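Local atomic coordinates of ribose-phosphate pyrophosphokinase (Mycobacterium smegmatis, PDB entry 5MP7), a protein that probably transfers the pyrophosphoryl group of ATP to the 1-hydroxyl of ribose 5-phosphate, making PRPP, the precursor for nucleotide biosynthesis, with magnesium as cofactor. Residues M13-R18 and R57-F62; A37-D42 and R51-V56; A61-S66 and I80-L85; K91-I96 and G128-V133. One frame throughout, in Å; residues are numbered along the deposited sequence.

Contact 1. Residues M13-R18 and R57-F62; sequences MLFAGR and RGCDAF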
loop_
_atom_site.group_PDB
_atom_site.type_symbol
_atom_site.label_atom_id
_atom_site.label_comp_id
_atom_site.label_asym_id
_atom_site.label_seq_id
_atom_site.Cartn_x
_atom_site.Cartn_y
_atom_site.Cartn_z
ATOM N N MET A 13 -42.351 42.645 -29.069
ATOM C CA MET A 13 -41.410 42.188 -28.065
ATOM C C MET A 13 -40.027 42.024 -28.639
ATOM O O MET A 13 -39.812 41.431 -29.672
ATOM C CB MET A 13 -41.857 40.884 -27.441
ATOM C CG MET A 13 -42.933 41.106 -26.422
ATOM S SD MET A 13 -43.527 39.550 -25.727
ATOM C CE MET A 13 -42.431 39.379 -24.318
ATOM N N LEU A 14 -39.076 42.525 -27.895
ATOM C CA LEU A 14 -37.712 42.574 -28.301
ATOM C C LEU A 14 -36.943 41.609 -27.399
ATOM O O LEU A 14 -36.984 41.697 -26.189
ATOM C CB LEU A 14 -37.251 44.027 -28.196
ATOM C CG LEU A 14 -35.769 44.286 -28.486
ATOM C CD1 LEU A 14 -35.369 44.067 -29.961
ATOM C CD2 LEU A 14 -35.474 45.711 -28.060
ATOM N N PHE A 15 -36.210 40.705 -28.013
ATOM C CA PHE A 15 -35.376 39.739 -27.324
ATOM C C PHE A 15 -33.928 39.977 -27.759
ATOM O O PHE A 15 -33.678 40.370 -28.889
ATOM C CB PHE A 15 -35.781 38.346 -27.736
ATOM C CG PHE A 15 -37.205 38.051 -27.453
ATOM C CD1 PHE A 15 -38.206 38.418 -28.334
ATOM C CD2 PHE A 15 -37.551 37.425 -26.267
ATOM C CE1 PHE A 15 -39.532 38.164 -28.011
ATOM C CE2 PHE A 15 -38.858 37.168 -25.945
ATOM C CZ PHE A 15 -39.852 37.549 -26.793
ATOM N N ALA A 16 -32.981 39.720 -26.880
ATOM C CA ALA A 16 -31.592 39.959 -27.192
ATOM C C ALA A 16 -30.736 38.871 -26.619
ATOM O O ALA A 16 -30.953 38.414 -25.505
ATOM C CB ALA A 16 -31.150 41.295 -26.651
ATOM N N GLY A 17 -29.774 38.429 -27.411
ATOM C CA GLY A 17 -28.713 37.583 -26.897
ATOM C C GLY A 17 -27.651 38.379 -26.143
ATOM O O GLY A 17 -27.699 39.593 -26.086
ATOM N N ARG A 18 -26.707 37.660 -25.552
ATOM C CA ARG A 18 -25.689 38.234 -24.661
ATOM C C ARG A 18 -24.465 38.806 -25.368
ATOM O O ARG A 18 -23.656 39.432 -24.723
ATOM C CB ARG A 18 -25.191 37.158 -23.694
ATOM C CG ARG A 18 -26.234 36.691 -22.694
ATOM C CD ARG A 18 -25.704 35.485 -21.927
ATOM N NE ARG A 18 -25.626 34.298 -22.789
ATOM C CZ ARG A 18 -24.875 33.210 -22.575
ATOM N NH1 ARG A 18 -24.097 33.125 -21.503
ATOM N NH2 ARG A 18 -24.922 32.195 -23.439
ATOM N N ARG A 57 -46.551 34.527 -25.744
ATOM C CA ARG A 57 -47.670 34.079 -26.573
ATOM C C ARG A 57 -48.278 35.257 -27.335
ATOM O O ARG A 57 -48.519 36.305 -26.770
ATOM C CB ARG A 57 -48.646 33.344 -25.634
ATOM C CG ARG A 57 -49.881 32.806 -26.284
ATOM C CD ARG A 57 -50.844 32.182 -25.294
ATOM N NE ARG A 57 -50.629 30.746 -25.211
ATOM C CZ ARG A 57 -49.890 30.155 -24.280
ATOM N NH1 ARG A 57 -49.268 30.861 -23.314
ATOM N NH2 ARG A 57 -49.780 28.833 -24.298
ATOM N N GLY A 58 -48.395 35.109 -28.651
ATOM C CA GLY A 58 -49.048 36.090 -29.512
ATOM C C GLY A 58 -48.276 37.316 -29.941
ATOM O O GLY A 58 -48.812 38.150 -30.675
ATOM N N CYS A 59 -46.997 37.396 -29.574
ATOM C CA CYS A 59 -46.187 38.567 -29.846
ATOM C C CYS A 59 -45.569 38.595 -31.260
ATOM O O CYS A 59 -45.437 37.588 -31.937
ATOM C CB CYS A 59 -45.073 38.680 -28.808
ATOM S SG CYS A 59 -43.672 37.525 -29.040
ATOM N N ASP A 60 -45.224 39.796 -31.680
ATOM C CA ASP A 60 -44.373 40.017 -32.829
ATOM C C ASP A 60 -42.967 40.156 -32.244
ATOM O O ASP A 60 -42.671 41.137 -31.588
ATOM C CB ASP A 60 -44.799 41.282 -33.566
ATOM C CG ASP A 60 -46.146 41.127 -34.269
ATOM O OD1 ASP A 60 -47.149 40.670 -33.658
ATOM O OD2 ASP A 60 -46.224 41.487 -35.453
ATOM N N ALA A 61 -42.139 39.138 -32.437
ATOM C CA ALA A 61 -40.871 39.030 -31.762
ATOM C C ALA A 61 -39.761 39.438 -32.683
ATOM O O ALA A 61 -39.775 39.088 -33.865
ATOM C CB ALA A 61 -40.637 37.620 -31.293
ATOM N N PHE A 62 -38.813 40.200 -32.138
ATOM C CA PHE A 62 -37.596 40.588 -32.842
ATOM C C PHE A 62 -36.415 40.096 -32.017
ATOM O O PHE A 62 -36.247 40.480 -30.859
ATOM C CB PHE A 62 -37.585 42.087 -33.027
ATOM C CG PHE A 62 -38.666 42.563 -33.918
ATOM C CD1 PHE A 62 -39.956 42.744 -33.435
ATOM C CD2 PHE A 62 -38.432 42.775 -35.262
ATOM C CE1 PHE A 62 -40.997 43.142 -34.291
ATOM C CE2 PHE A 62 -39.464 43.188 -36.114
ATOM C CZ PHE A 62 -40.740 43.398 -35.618
#

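Contact 2. Residues A37-D42 and R51-V56; sequences AQTARD and RFDESV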
loop_
_atom_site.group_PDB
_atom_site.type_symbol
_atom_site.label_atom_id
_atom_site.label_comp_id
_atom_site.label_asym_id
_atom_site.label_seq_id
_atom_site.Cartn_x
_atom_site.Cartn_y
_atom_site.Cartn_z
ATOM N N ALA A 37 -37.294 39.908 -20.446
ATOM C CA ALA A 37 -36.502 39.275 -19.404
ATOM C C ALA A 37 -36.286 37.826 -19.752
ATOM O O ALA A 37 -37.206 37.147 -20.211
ATOM C CB ALA A 37 -37.228 39.374 -18.054
ATOM N N GLN A 38 -35.071 37.360 -19.563
ATOM C CA GLN A 38 -34.774 35.982 -19.792
ATOM C C GLN A 38 -33.574 35.539 -19.013
ATOM O O GLN A 38 -32.694 36.314 -18.749
ATOM C CB GLN A 38 -34.540 35.770 -21.293
ATOM C CG GLN A 38 -33.356 36.571 -21.835
ATOM C CD GLN A 38 -32.820 36.129 -23.150
ATOM O OE1 GLN A 38 -33.553 35.617 -23.955
ATOM N NE2 GLN A 38 -31.520 36.360 -23.392
ATOM N N THR A 39 -33.511 34.257 -18.738
ATOM C CA THR A 39 -32.322 33.627 -18.197
ATOM C C THR A 39 -31.531 33.038 -19.374
ATOM O O THR A 39 -32.068 32.260 -20.153
ATOM C CB THR A 39 -32.731 32.500 -17.263
ATOM O OG1 THR A 39 -33.734 32.981 -16.367
ATOM C CG2 THR A 39 -31.536 31.963 -16.499
ATOM N N ALA A 40 -30.286 33.443 -19.541
ATOM C CA ALA A 40 -29.421 32.910 -20.607
ATOM C C ALA A 40 -28.078 32.604 -20.000
ATOM O O ALA A 40 -27.377 33.517 -19.578
ATOM C CB ALA A 40 -29.285 33.914 -21.751
ATOM N N ARG A 41 -27.714 31.330 -19.968
ATOM C CA ARG A 41 -26.524 30.860 -19.283
ATOM C C ARG A 41 -25.915 29.641 -19.956
ATOM O O ARG A 41 -26.605 28.901 -20.650
ATOM C CB ARG A 41 -26.892 30.478 -17.850
ATOM C CG ARG A 41 -27.593 31.569 -17.025
ATOM C CD ARG A 41 -26.737 32.737 -16.528
ATOM N NE ARG A 41 -27.584 33.399 -15.534
ATOM C CZ ARG A 41 -28.559 34.281 -15.808
ATOM N NH1 ARG A 41 -28.773 34.712 -17.056
ATOM N NH2 ARG A 41 -29.308 34.773 -14.818
ATOM N N ASP A 42 -24.642 29.397 -19.660
ATOM C CA ASP A 42 -23.877 28.297 -20.237
ATOM C C ASP A 42 -23.606 27.234 -19.190
ATOM O O ASP A 42 -23.155 27.534 -18.091
ATOM C CB ASP A 42 -22.524 28.782 -20.768
ATOM C CG ASP A 42 -22.641 29.669 -22.060
ATOM O OD1 ASP A 42 -23.680 29.663 -22.757
ATOM O OD2 ASP A 42 -21.667 30.360 -22.410
ATOM N N ARG A 51 -34.332 30.610 -21.065
ATOM C CA ARG A 51 -35.703 30.595 -20.580
ATOM C C ARG A 51 -36.292 31.985 -20.539
ATOM O O ARG A 51 -35.664 32.889 -20.048
ATOM C CB ARG A 51 -35.763 29.988 -19.193
ATOM C CG ARG A 51 -37.191 29.756 -18.718
ATOM C CD ARG A 51 -37.203 29.152 -17.319
ATOM N NE ARG A 51 -36.450 30.021 -16.424
ATOM C CZ ARG A 51 -35.679 29.635 -15.417
ATOM N NH1 ARG A 51 -35.534 28.345 -15.102
ATOM N NH2 ARG A 51 -35.041 30.565 -14.717
ATOM N N PHE A 52 -37.499 32.151 -21.061
ATOM C CA PHE A 52 -38.129 33.464 -21.049
ATOM C C PHE A 52 -38.857 33.646 -19.735
ATOM O O PHE A 52 -39.555 32.754 -19.285
ATOM C CB PHE A 52 -39.061 33.662 -22.224
ATOM C CG PHE A 52 -38.357 33.589 -23.539
ATOM C CD1 PHE A 52 -37.284 34.425 -23.813
ATOM C CD2 PHE A 52 -38.766 32.681 -24.513
ATOM C CE1 PHE A 52 -36.631 34.353 -25.021
ATOM C CE2 PHE A 52 -38.111 32.609 -25.728
ATOM C CZ PHE A 52 -37.034 33.431 -25.977
ATOM N N ASP A 53 -38.704 34.821 -19.134
ATOM C CA ASP A 53 -39.243 35.064 -17.800
ATOM C C ASP A 53 -40.515 35.899 -17.789
ATOM O O ASP A 53 -40.956 36.328 -16.739
ATOM C CB ASP A 53 -38.138 35.621 -16.915
ATOM C CG ASP A 53 -37.024 34.578 -16.654
ATOM O OD1 ASP A 53 -37.303 33.353 -16.570
ATOM O OD2 ASP A 53 -35.857 34.979 -16.543
ATOM N N GLU A 54 -41.135 36.073 -18.952
ATOM C CA GLU A 54 -42.495 36.603 -19.057
ATOM C C GLU A 54 -43.157 35.957 -20.260
ATOM O O GLU A 54 -42.478 35.255 -21.037
ATOM C CB GLU A 54 -42.493 38.139 -19.171
ATOM C CG GLU A 54 -41.410 38.715 -20.072
ATOM C CD GLU A 54 -41.421 40.249 -20.148
ATOM O OE1 GLU A 54 -42.426 40.813 -20.635
ATOM O OE2 GLU A 54 -40.410 40.893 -19.745
ATOM N N SER A 55 -44.471 36.164 -20.416
ATOM C CA SER A 55 -45.221 35.512 -21.498
ATOM C C SER A 55 -44.808 36.028 -22.866
ATOM O O SER A 55 -44.551 37.216 -23.018
ATOM C CB SER A 55 -46.741 35.674 -21.353
ATOM O OG SER A 55 -47.418 34.722 -22.202
ATOM N N VAL A 56 -44.719 35.128 -23.843
ATOM C CA VAL A 56 -44.403 35.512 -25.222
ATOM C C VAL A 56 -45.480 35.128 -26.220
ATOM O O VAL A 56 -45.371 35.396 -27.402
ATOM C CB VAL A 56 -43.060 34.918 -25.654
ATOM C CG1 VAL A 56 -41.959 35.373 -24.715
ATOM C CG2 VAL A 56 -43.099 33.402 -25.691
#

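Contact 3. Residues A61-S66 and I80-L85; sequences AFVLQS and IMIDAL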
loop_
_atom_site.group_PDB
_atom_site.type_symbol
_atom_site.label_atom_id
_atom_site.label_comp_id
_atom_site.label_asym_id
_atom_site.label_seq_id
_atom_site.Cartn_x
_atom_site.Cartn_y
_atom_site.Cartn_z
ATOM N N ALA A 61 -42.139 39.138 -32.437
ATOM C CA ALA A 61 -40.871 39.030 -31.762
ATOM C C ALA A 61 -39.761 39.438 -32.683
ATOM O O ALA A 61 -39.775 39.088 -33.865
ATOM C CB ALA A 61 -40.637 37.620 -31.293
ATOM N N PHE A 62 -38.813 40.200 -32.138
ATOM C CA PHE A 62 -37.596 40.588 -32.842
ATOM C C PHE A 62 -36.415 40.096 -32.017
ATOM O O PHE A 62 -36.247 40.480 -30.859
ATOM C CB PHE A 62 -37.585 42.087 -33.027
ATOM C CG PHE A 62 -38.666 42.563 -33.918
ATOM C CD1 PHE A 62 -39.956 42.744 -33.435
ATOM C CD2 PHE A 62 -38.432 42.775 -35.262
ATOM C CE1 PHE A 62 -40.997 43.142 -34.291
ATOM C CE2 PHE A 62 -39.464 43.188 -36.114
ATOM C CZ PHE A 62 -40.740 43.398 -35.618
ATOM N N VAL A 63 -35.638 39.191 -32.580
ATOM C CA VAL A 63 -34.586 38.518 -31.824
ATOM C C VAL A 63 -33.271 39.054 -32.315
ATOM O O VAL A 63 -32.857 38.720 -33.380
ATOM C CB VAL A 63 -34.614 37.014 -32.049
ATOM C CG1 VAL A 63 -33.602 36.333 -31.158
ATOM C CG2 VAL A 63 -36.004 36.513 -31.767
ATOM N N LEU A 64 -32.630 39.888 -31.509
ATOM C CA LEU A 64 -31.445 40.604 -31.889
ATOM C C LEU A 64 -30.209 39.901 -31.368
ATOM O O LEU A 64 -30.036 39.751 -30.186
ATOM C CB LEU A 64 -31.526 42.025 -31.345
ATOM C CG LEU A 64 -30.300 42.948 -31.416
ATOM C CD1 LEU A 64 -29.723 43.109 -32.806
ATOM C CD2 LEU A 64 -30.735 44.311 -30.887
ATOM N N GLN A 65 -29.345 39.471 -32.267
ATOM C CA GLN A 65 -28.087 38.889 -31.880
ATOM C C GLN A 65 -26.978 39.356 -32.832
ATOM O O GLN A 65 -27.041 39.136 -34.056
ATOM C CB GLN A 65 -28.192 37.349 -31.891
ATOM C CG GLN A 65 -26.943 36.620 -31.448
ATOM C CD GLN A 65 -26.748 36.652 -29.924
ATOM O OE1 GLN A 65 -26.609 37.704 -29.320
ATOM N NE2 GLN A 65 -26.721 35.478 -29.311
ATOM N N SER A 66 -25.936 39.928 -32.254
ATOM C CA SER A 66 -24.700 40.171 -32.971
ATOM C C SER A 66 -23.781 38.927 -32.870
ATOM O O SER A 66 -23.993 38.082 -32.034
ATOM C CB SER A 66 -24.042 41.380 -32.376
ATOM O OG SER A 66 -23.056 41.848 -33.238
ATOM N N ILE A 80 -31.646 28.803 -30.729
ATOM C CA ILE A 80 -32.337 28.277 -29.538
ATOM C C ILE A 80 -33.471 29.221 -29.079
ATOM O O ILE A 80 -34.552 28.767 -28.787
ATOM C CB ILE A 80 -31.349 27.967 -28.424
ATOM C CG1 ILE A 80 -30.602 26.701 -28.782
ATOM C CG2 ILE A 80 -32.020 27.723 -27.098
ATOM C CD1 ILE A 80 -29.263 26.576 -28.065
ATOM N N MET A 81 -33.224 30.526 -29.087
ATOM C CA MET A 81 -34.248 31.508 -28.763
ATOM C C MET A 81 -35.398 31.483 -29.749
ATOM O O MET A 81 -36.555 31.636 -29.367
ATOM C CB MET A 81 -33.661 32.930 -28.735
ATOM C CG MET A 81 -32.921 33.218 -27.445
ATOM S SD MET A 81 -31.877 34.701 -27.414
ATOM C CE MET A 81 -33.103 35.950 -27.162
ATOM N N ILE A 82 -35.089 31.343 -31.023
ATOM C CA ILE A 82 -36.131 31.252 -32.036
ATOM C C ILE A 82 -36.996 29.976 -31.872
ATOM O O ILE A 82 -38.205 30.065 -31.998
ATOM C CB ILE A 82 -35.525 31.387 -33.448
ATOM C CG1 ILE A 82 -35.036 32.811 -33.644
ATOM C CG2 ILE A 82 -36.549 31.059 -34.535
ATOM C CD1 ILE A 82 -34.023 32.958 -34.727
ATOM N N ASP A 83 -36.375 28.827 -31.560
ATOM C CA ASP A 83 -37.090 27.580 -31.213
ATOM C C ASP A 83 -38.047 27.799 -30.060
ATOM O O ASP A 83 -39.183 27.322 -30.065
ATOM C CB ASP A 83 -36.077 26.441 -30.879
ATOM C CG ASP A 83 -36.761 25.041 -30.394
ATOM O OD1 ASP A 83 -37.280 24.934 -29.239
ATOM O OD2 ASP A 83 -36.729 24.017 -31.137
ATOM N N ALA A 84 -37.568 28.471 -29.029
ATOM C CA ALA A 84 -38.384 28.705 -27.859
ATOM C C ALA A 84 -39.588 29.595 -28.156
ATOM O O ALA A 84 -40.674 29.365 -27.647
ATOM C CB ALA A 84 -37.535 29.286 -26.742
ATOM N N LEU A 85 -39.399 30.614 -28.982
ATOM C CA LEU A 85 -40.508 31.470 -29.373
ATOM C C LEU A 85 -41.487 30.728 -30.265
ATOM O O LEU A 85 -42.694 30.935 -30.180
ATOM C CB LEU A 85 -40.013 32.697 -30.129
ATOM C CG LEU A 85 -39.242 33.705 -29.290
ATOM C CD1 LEU A 85 -38.451 34.642 -30.189
ATOM C CD2 LEU A 85 -40.145 34.523 -28.395
#

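Contact 4. Residues K91-I96 and G128-V133; sequences KRITAI and GADRIV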
loop_
_atom_site.group_PDB
_atom_site.type_symbol
_atom_site.label_atom_id
_atom_site.label_comp_id
_atom_site.label_asym_id
_atom_site.label_seq_id
_atom_site.Cartn_x
_atom_site.Cartn_y
_atom_site.Cartn_z
ATOM N N LYS A 91 -46.416 34.871 -32.634
ATOM C CA LYS A 91 -47.178 35.004 -33.871
ATOM C C LYS A 91 -46.248 35.154 -35.080
ATOM O O LYS A 91 -46.383 34.446 -36.051
ATOM C CB LYS A 91 -48.144 36.195 -33.736
ATOM C CG LYS A 91 -49.167 36.287 -34.825
ATOM C CD LYS A 91 -50.180 37.354 -34.502
ATOM C CE LYS A 91 -51.348 36.879 -33.665
ATOM N NZ LYS A 91 -51.868 38.084 -32.965
ATOM N N ARG A 92 -45.266 36.040 -34.973
ATOM C CA ARG A 92 -44.302 36.339 -36.032
ATOM C C ARG A 92 -42.911 36.460 -35.400
ATOM O O ARG A 92 -42.770 37.104 -34.365
ATOM C CB ARG A 92 -44.662 37.679 -36.639
ATOM C CG ARG A 92 -45.670 37.621 -37.754
ATOM C CD ARG A 92 -46.278 39.015 -38.037
ATOM N NE ARG A 92 -47.700 38.841 -38.339
ATOM C CZ ARG A 92 -48.751 39.291 -37.636
ATOM N NH1 ARG A 92 -48.620 40.050 -36.554
ATOM N NH2 ARG A 92 -49.991 38.997 -38.063
ATOM N N ILE A 93 -41.895 35.879 -36.033
ATOM C CA ILE A 93 -40.520 35.931 -35.541
ATOM C C ILE A 93 -39.590 36.519 -36.600
ATOM O O ILE A 93 -39.444 35.972 -37.683
ATOM C CB ILE A 93 -40.014 34.536 -35.159
ATOM C CG1 ILE A 93 -40.959 33.929 -34.158
ATOM C CG2 ILE A 93 -38.611 34.616 -34.544
ATOM C CD1 ILE A 93 -40.732 32.460 -33.946
ATOM N N THR A 94 -38.955 37.633 -36.286
ATOM C CA THR A 94 -37.954 38.210 -37.149
ATOM C C THR A 94 -36.569 38.080 -36.489
ATOM O O THR A 94 -36.394 38.492 -35.375
ATOM C CB THR A 94 -38.254 39.697 -37.395
ATOM O OG1 THR A 94 -39.576 39.855 -37.948
ATOM C CG2 THR A 94 -37.239 40.291 -38.327
ATOM N N ALA A 95 -35.612 37.487 -37.172
ATOM C CA ALA A 95 -34.245 37.412 -36.711
ATOM C C ALA A 95 -33.474 38.619 -37.233
ATOM O O ALA A 95 -33.515 38.952 -38.420
ATOM C CB ALA A 95 -33.586 36.153 -37.213
ATOM N N ILE A 96 -32.769 39.290 -36.346
ATOM C CA ILE A 96 -31.950 40.418 -36.719
ATOM C C ILE A 96 -30.491 40.013 -36.528
ATOM O O ILE A 96 -30.072 39.688 -35.427
ATOM C CB ILE A 96 -32.284 41.612 -35.841
ATOM C CG1 ILE A 96 -33.687 42.081 -36.156
ATOM C CG2 ILE A 96 -31.318 42.744 -36.103
ATOM C CD1 ILE A 96 -34.212 42.982 -35.081
ATOM N N GLY A 128 -37.606 28.457 -37.026
ATOM C CA GLY A 128 -38.915 29.140 -36.997
ATOM C C GLY A 128 -38.932 30.595 -37.425
ATOM O O GLY A 128 -39.950 31.259 -37.267
ATOM N N ALA A 129 -37.836 31.133 -37.947
ATOM C CA ALA A 129 -37.824 32.540 -38.330
ATOM C C ALA A 129 -38.652 32.767 -39.592
ATOM O O ALA A 129 -38.579 32.020 -40.536
ATOM C CB ALA A 129 -36.406 33.027 -38.545
ATOM N N ASP A 130 -39.407 33.847 -39.591
ATOM C CA ASP A 130 -40.217 34.266 -40.708
ATOM C C ASP A 130 -39.548 35.371 -41.540
ATOM O O ASP A 130 -39.870 35.548 -42.693
ATOM C CB ASP A 130 -41.574 34.720 -40.168
ATOM C CG ASP A 130 -42.282 33.595 -39.330
ATOM O OD1 ASP A 130 -42.506 32.481 -39.929
ATOM O OD2 ASP A 130 -42.615 33.821 -38.106
ATOM N N ARG A 131 -38.602 36.089 -40.968
ATOM C CA ARG A 131 -37.968 37.210 -41.622
ATOM C C ARG A 131 -36.533 37.333 -41.104
ATOM O O ARG A 131 -36.245 36.927 -39.990
ATOM C CB ARG A 131 -38.741 38.448 -41.287
ATOM C CG ARG A 131 -38.178 39.717 -41.887
ATOM C CD ARG A 131 -38.921 40.953 -41.471
ATOM N NE ARG A 131 -40.217 41.011 -42.148
ATOM C CZ ARG A 131 -41.359 40.499 -41.701
ATOM N NH1 ARG A 131 -41.435 39.899 -40.511
ATOM N NH2 ARG A 131 -42.464 40.640 -42.445
ATOM N N ILE A 132 -35.634 37.826 -41.942
ATOM C CA ILE A 132 -34.265 38.129 -41.566
ATOM C C ILE A 132 -33.995 39.607 -41.880
ATOM O O ILE A 132 -34.353 40.102 -42.934
ATOM C CB ILE A 132 -33.282 37.263 -42.329
ATOM C CG1 ILE A 132 -33.390 35.838 -41.861
ATOM C CG2 ILE A 132 -31.860 37.726 -42.102
ATOM C CD1 ILE A 132 -32.553 34.879 -42.689
ATOM N N VAL A 133 -33.376 40.304 -40.941
ATOM C CA VAL A 133 -32.943 41.684 -41.121
ATOM C C VAL A 133 -31.430 41.705 -40.910
ATOM O O VAL A 133 -30.921 41.204 -39.896
ATOM C CB VAL A 133 -33.544 42.583 -40.081
ATOM C CG1 VAL A 133 -32.949 43.966 -40.159
ATOM C CG2 VAL A 133 -35.047 42.648 -40.268
#

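Contact 1. Residues M13-R18 and R57-F62
M13 lies beside A61 and L14 beside F62, two parallel bridges laced by three backbone hydrogen bonds: M13 N to D60 O (3.0 Å), F62 N to M13 O (2.9 Å) and F15 N to F62 O (2.9 Å). The first and the last are almost straight at the hydrogen, 175° each. M13 O takes a second, weaker donor, the C-H of A61 CA at 3.4 Å.

The apolar contacts gather on the face that carries M13, F15 and A61. F15 turns its ring corner CE1 onto A61 CB, 3.5 Å away. C59 brings sulfur to the edge of the same ring, SG lying 5.5 Å from its centroid; a chi1 of 76° sets SG between the backbone N and the carbonyl carbon. M13 SD rests on C59 CB at 3.6 Å. On the other face, L14 CD1 only grazes F62 CB at 4.3 Å.

Helix 71-87 packs over F15 and A61, and helix 302-314 over F62, so the pair is buried from both sides. Such pairing belongs to a layered alpha/beta fold: strand 12-16 is the outermost strand, within the chain, of the parallel sheet of this PRTase-like N-terminal domain.

Contact 2. Residues A37-D42 and R51-V56
The side chains of Q38 and F52 lie side by side, pointing the same way, with amide and ring planes 26° apart and Q38 OE1 at 3.5 Å from F52 CE1. Elsewhere that ring meets F15 edge-to-face. Among the guanidinium groups, R41 has T39 CG2 over the centre of one face, 3.8 Å above the plane, while R51 reaches the T39 hydroxyl with its NH2, a weak hydrogen bond of 3.2 Å to OG1.

That hydroxyl is held twice. T39 OG1 donates to D53 OD2 at 2.9 Å, on the syn lone pair, and D53 OD1 in turn forms a salt bridge with R51 NE (3.4 Å), whose hydrogen bond is weak. T39, R51 and D53 are thus linked in a small polar network, two of its three bonds weak. The R51 chain is extended as far as CD and bends at chi3 (56°), which places NE, the atom facing D53 OD1.

The backbone pairs T39 with R51 as a hydrogen-bonded antiparallel pair, N to O in both directions, while Q38 and F52 form the adjoining non-hydrogen-bonded pair. Beyond the strands, D53 N reaches A37 O at 3.0 Å from 43° above the carbonyl plane, and A37 N makes a weak bond to E54 OE2.

A second subunit comes close here: its E113 packs on R51, and its R112 makes a weak hydrogen bond to F52 O. The arrangement is that of a beta hairpin, strands 38-42 and 48-52, a separate two-stranded sheet that packs through F52 against F15 and helix 71-87 and faces the second subunit.

Contact 3. Residues A61-S66 and I80-L85
A61 and V63 meet M81, I82 and L85 in a buried strand-on-helix contact, where helix 71-87 runs back over the strand that leads into it. The segment axes approach to 9.8 Å and run nearly antiparallel, at 165°, as expected of the first half of a beta-alpha-beta crossover from strand 60-64 to strand 92-97.

V63 is the centre of it, and its two methyls share three helical partners. CG2 presses on L85 CD1 at 3.5 Å, the two side chains sliding past each other in opposite directions, and lies 4.3 Å from I82 CG1. CG1, anti to the backbone N (chi1 -175°), meets the terminal methyl of M81, with CE 4.0 Å away. The bend at chi3 of M81, 79°, is what sets CE there. L85 CD1 also spans to A61 CB at 3.9 Å, so one leucine methyl bridges two residues of the strand.

F15 of strand 12-16 touches M81 and L85 too, and D83 OD1 hydrogen-bonds I115 N of a second subunit. A polar link from strand to helix lies a turn earlier, a weak bond from Q78 NE2 to V63 O. Between 61-66 and 80-85 themselves only aliphatic carbons touch: these segments are held by close fit and exclusion of water.

Contact 4. Residues K91-I96 and G128-V133
I93 is held by D130 through both its backbone N and its backbone O. I93 N donates to D130 OD2 at 3.0 Å, on the anti lone pair, and D130 N returns a bond to I93 O at 2.9 Å; R131 N adds a weak second bond to that same oxygen. In D130, chi1 of -57° puts CG anti to the carbonyl carbon, and chi2 (-58°) then turns the carboxylate oxygens. At its far end the I93 side chain touches G128 O through CD1, 3.6 Å away, and beyond the two segments it packs on I82 and L85 of helix 71-87.

G128 ends helix 116-127 in a Schellman motif; two residues on, D130 bonds I93 just before strand 131-135 begins. This closes a beta-alpha-beta crossover, strand 92-97, helix 116-127, strand 131-135, with the strands parallel and adjacent.

T94 works on the other face of the sheet with R131. Its CG2 lies against R131 CD at 3.6 Å, and its OG1 accepts R131 NH1 at 3.2 Å, only 13° out of the guanidinium plane. V312 of helix 302-314 touches both residues.

V133 continues this face. Its CG2 meets T94 CG2 at 3.8 Å, and its CB lies 4.0 Å from CG1 of I96, the two side chains side by side and pointing alike. V133 N bonds A95 O at 2.9 Å, while A95 N bonds R131 O.

In the fold
Contacts 1 and 4 are strand pairings in one parallel sheet, joined through strand 60-64, which sits between 12-16 and 92-97; A61 N and O bond R92 O and T94 N. Contact 3 shares A61 and F62 with contact 1 but leaves the sheet, laying helix 71-87 over it. Contacts 1 and 3 are buried and contact 4 partly so, its polar side-chain bonds being those of D130 with I93 and R131 with T94. Contact 2, nested along the chain inside contact 1, lies at the surface and leans on charged and hydroxyl side chains. F15, F52 and L85 tie hairpin, sheet and helix together, while contacts 2 and 3 both reach the second subunit.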